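Local coordinates for vascular protein tyrosine phosphatase 1 (Rattus norvegicus, PDB 3I36) that probably removes phosphate from phosphotyrosine residues of proteins through its cytoplasmic catalytic domain, the part of this receptor-type phosphatase present here, at residues Pro106-Lys111 and Leu260-Glu265. Sequence-based numbering, arbitrary orientation. Where two conformers were deposited one is given.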
loop_
_atom_site.group_PDB
_atom_site.type_symbol
_atom_site.label_atom_id
_atom_site.label_comp_id
_atom_site.label_asym_id
_atom_site.label_seq_id
_atom_site.Cartn_x
_atom_site.Cartn_y
_atom_site.Cartn_z
ATOM N N PRO A 106 2.317 -4.536 8.560
ATOM C CA PRO A 106 1.309 -4.573 9.608
ATOM C C PRO A 106 0.288 -3.469 9.413
ATOM O O PRO A 106 0.562 -2.353 8.918
ATOM C CB PRO A 106 2.125 -4.339 10.888
ATOM C CG PRO A 106 3.534 -4.791 10.500
ATOM C CD PRO A 106 3.670 -4.313 9.097
ATOM N N GLY A 107 -0.923 -3.799 9.821
ATOM C CA GLY A 107 -1.936 -2.791 9.964
ATOM C C GLY A 107 -2.163 -2.617 11.445
ATOM O O GLY A 107 -1.404 -3.106 12.290
ATOM N N TYR A 108 -3.230 -1.922 11.761
ATOM C CA TYR A 108 -3.580 -1.723 13.151
ATOM C C TYR A 108 -3.825 -3.055 13.865
ATOM O O TYR A 108 -3.430 -3.232 15.011
ATOM C CB TYR A 108 -4.817 -0.848 13.233
ATOM C CG TYR A 108 -5.178 -0.510 14.653
ATOM C CD1 TYR A 108 -4.491 0.477 15.333
ATOM C CD2 TYR A 108 -6.200 -1.177 15.304
ATOM C CE1 TYR A 108 -4.807 0.796 16.633
ATOM C CE2 TYR A 108 -6.548 -0.844 16.615
ATOM C CZ TYR A 108 -5.838 0.135 17.265
ATOM O OH TYR A 108 -6.148 0.469 18.559
ATOM N N HIS A 109 -4.447 -3.997 13.166
ATOM C CA HIS A 109 -4.899 -5.241 13.781
ATOM C C HIS A 109 -3.936 -6.414 13.722
ATOM O O HIS A 109 -3.887 -7.225 14.651
ATOM C CB HIS A 109 -6.260 -5.631 13.218
ATOM C CG HIS A 109 -7.315 -4.622 13.524
ATOM N ND1 HIS A 109 -7.694 -3.647 12.629
ATOM C CD2 HIS A 109 -8.027 -4.396 14.653
ATOM C CE1 HIS A 109 -8.618 -2.881 13.181
ATOM N NE2 HIS A 109 -8.838 -3.315 14.409
ATOM N N SER A 110 -3.166 -6.524 12.651
ATOM C CA SER A 110 -2.291 -7.675 12.555
ATOM C C SER A 110 -1.114 -7.405 11.649
ATOM O O SER A 110 -1.119 -6.469 10.854
ATOM C CB SER A 110 -3.048 -8.884 12.021
ATOM O OG SER A 110 -2.909 -8.921 10.602
ATOM N N LYS A 111 -0.113 -8.257 11.788
ATOM C CA LYS A 111 1.150 -8.102 11.105
ATOM C C LYS A 111 0.962 -8.281 9.604
ATOM O O LYS A 111 1.806 -7.889 8.811
ATOM C CB LYS A 111 2.128 -9.148 11.648
ATOM C CG LYS A 111 3.554 -9.018 11.152
ATOM C CD LYS A 111 4.469 -10.041 11.828
ATOM C CE LYS A 111 4.433 -11.392 11.132
ATOM N NZ LYS A 111 5.481 -12.310 11.677
ATOM N N LEU A 260 -3.450 5.039 11.304
ATOM C CA LEU A 260 -3.663 6.207 12.143
ATOM C C LEU A 260 -5.126 6.373 12.475
ATOM O O LEU A 260 -5.477 6.739 13.592
ATOM C CB LEU A 260 -3.176 7.455 11.424
ATOM C CG LEU A 260 -1.661 7.557 11.480
ATOM C CD1 LEU A 260 -1.193 8.521 10.415
ATOM C CD2 LEU A 260 -1.250 8.003 12.888
ATOM N N ILE A 261 -5.992 6.131 11.500
ATOM C CA ILE A 261 -7.418 6.304 11.759
ATOM C C ILE A 261 -7.879 5.323 12.820
ATOM O O ILE A 261 -8.599 5.693 13.751
ATOM C CB ILE A 261 -8.255 6.156 10.480
ATOM C CG1 ILE A 261 -7.956 7.333 9.528
ATOM C CG2 ILE A 261 -9.737 6.056 10.822
ATOM C CD1 ILE A 261 -8.531 7.144 8.113
ATOM N N TYR A 262 -7.449 4.071 12.712
ATOM C CA TYR A 262 -7.820 3.113 13.750
ATOM C C TYR A 262 -7.321 3.565 15.112
ATOM O O TYR A 262 -8.038 3.490 16.103
ATOM C CB TYR A 262 -7.236 1.755 13.461
ATOM C CG TYR A 262 -8.040 0.936 12.492
ATOM C CD1 TYR A 262 -9.336 0.542 12.796
ATOM C CD2 TYR A 262 -7.489 0.521 11.289
ATOM C CE1 TYR A 262 -10.070 -0.226 11.917
ATOM C CE2 TYR A 262 -8.206 -0.257 10.403
ATOM C CZ TYR A 262 -9.499 -0.628 10.720
ATOM O OH TYR A 262 -10.208 -1.412 9.842
ATOM N N GLN A 263 -6.073 4.013 15.146
ATOM C CA GLN A 263 -5.415 4.490 16.355
ATOM C C GLN A 263 -6.247 5.602 16.988
ATOM O O GLN A 263 -6.529 5.609 18.180
ATOM C CB GLN A 263 -4.059 5.067 15.949
ATOM C CG GLN A 263 -2.857 4.593 16.728
ATOM C CD GLN A 263 -1.553 4.949 16.022
ATOM O OE1 GLN A 263 -1.388 6.062 15.514
ATOM N NE2 GLN A 263 -0.625 4.007 15.989
ATOM N N ILE A 264 -6.598 6.581 16.155
ATOM C CA ILE A 264 -7.399 7.713 16.599
ATOM C C ILE A 264 -8.734 7.216 17.135
ATOM O O ILE A 264 -9.165 7.589 18.222
ATOM C CB ILE A 264 -7.672 8.686 15.427
ATOM C CG1 ILE A 264 -6.429 9.522 15.123
ATOM C CG2 ILE A 264 -8.866 9.596 15.743
ATOM C CD1 ILE A 264 -6.520 10.242 13.780
ATOM N N GLU A 265 -9.390 6.368 16.359
ATOM C CA GLU A 265 -10.719 5.877 16.711
ATOM C C GLU A 265 -10.683 5.031 17.978
ATOM O O GLU A 265 -11.537 5.162 18.839
ATOM C CB GLU A 265 -11.290 5.059 15.548
ATOM C CG GLU A 265 -11.719 5.942 14.411
ATOM C CD GLU A 265 -12.205 5.177 13.195
ATOM O OE1 GLU A 265 -12.037 3.940 13.147
ATOM O OE2 GLU A 265 -12.756 5.834 12.293
#
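Over one face of the Tyr-262 ring stands the edge of His-109, a T-shaped pair with planes at 84° and CE1 of His-109 3.3 Å from CE1 of Tyr-262. The Tyr-108 ring takes CB of Tyr-262 on one face, a CH-pi contact with that carbon 3.6 Å from the ring centroid, and has ND1 of His-109 at its edge. CD2 of Tyr-108 in turn sits 3.5 Å above the centre of the imidazole, so His-109 is itself packed on a face. The two tyrosine rings are nearly parallel, at 20°, yet slid apart and barely overlapping. This three-ring cluster pins the loop between the antiparallel strands 102-105 and 114-117, at one end of the central sheet of the tyrosine phosphatase fold, to helix 249-267, at the surface and away from the catalytic cysteine. With CG anti to the backbone N (chi1 -176°), the Tyr-108 ring lies along the helix, CE1 3.8 Å from CA of Gln-263, and its OH hydrogen-bonds to Glu-267. An alanine in place of Tyr-262 would probably leave the edge of His-109 without its aromatic face and Arg-224 without its cation-pi partner. Within the loop, Gly-107 N bonds to Ser-110 O, while Asp-113 accepts from His-109 N.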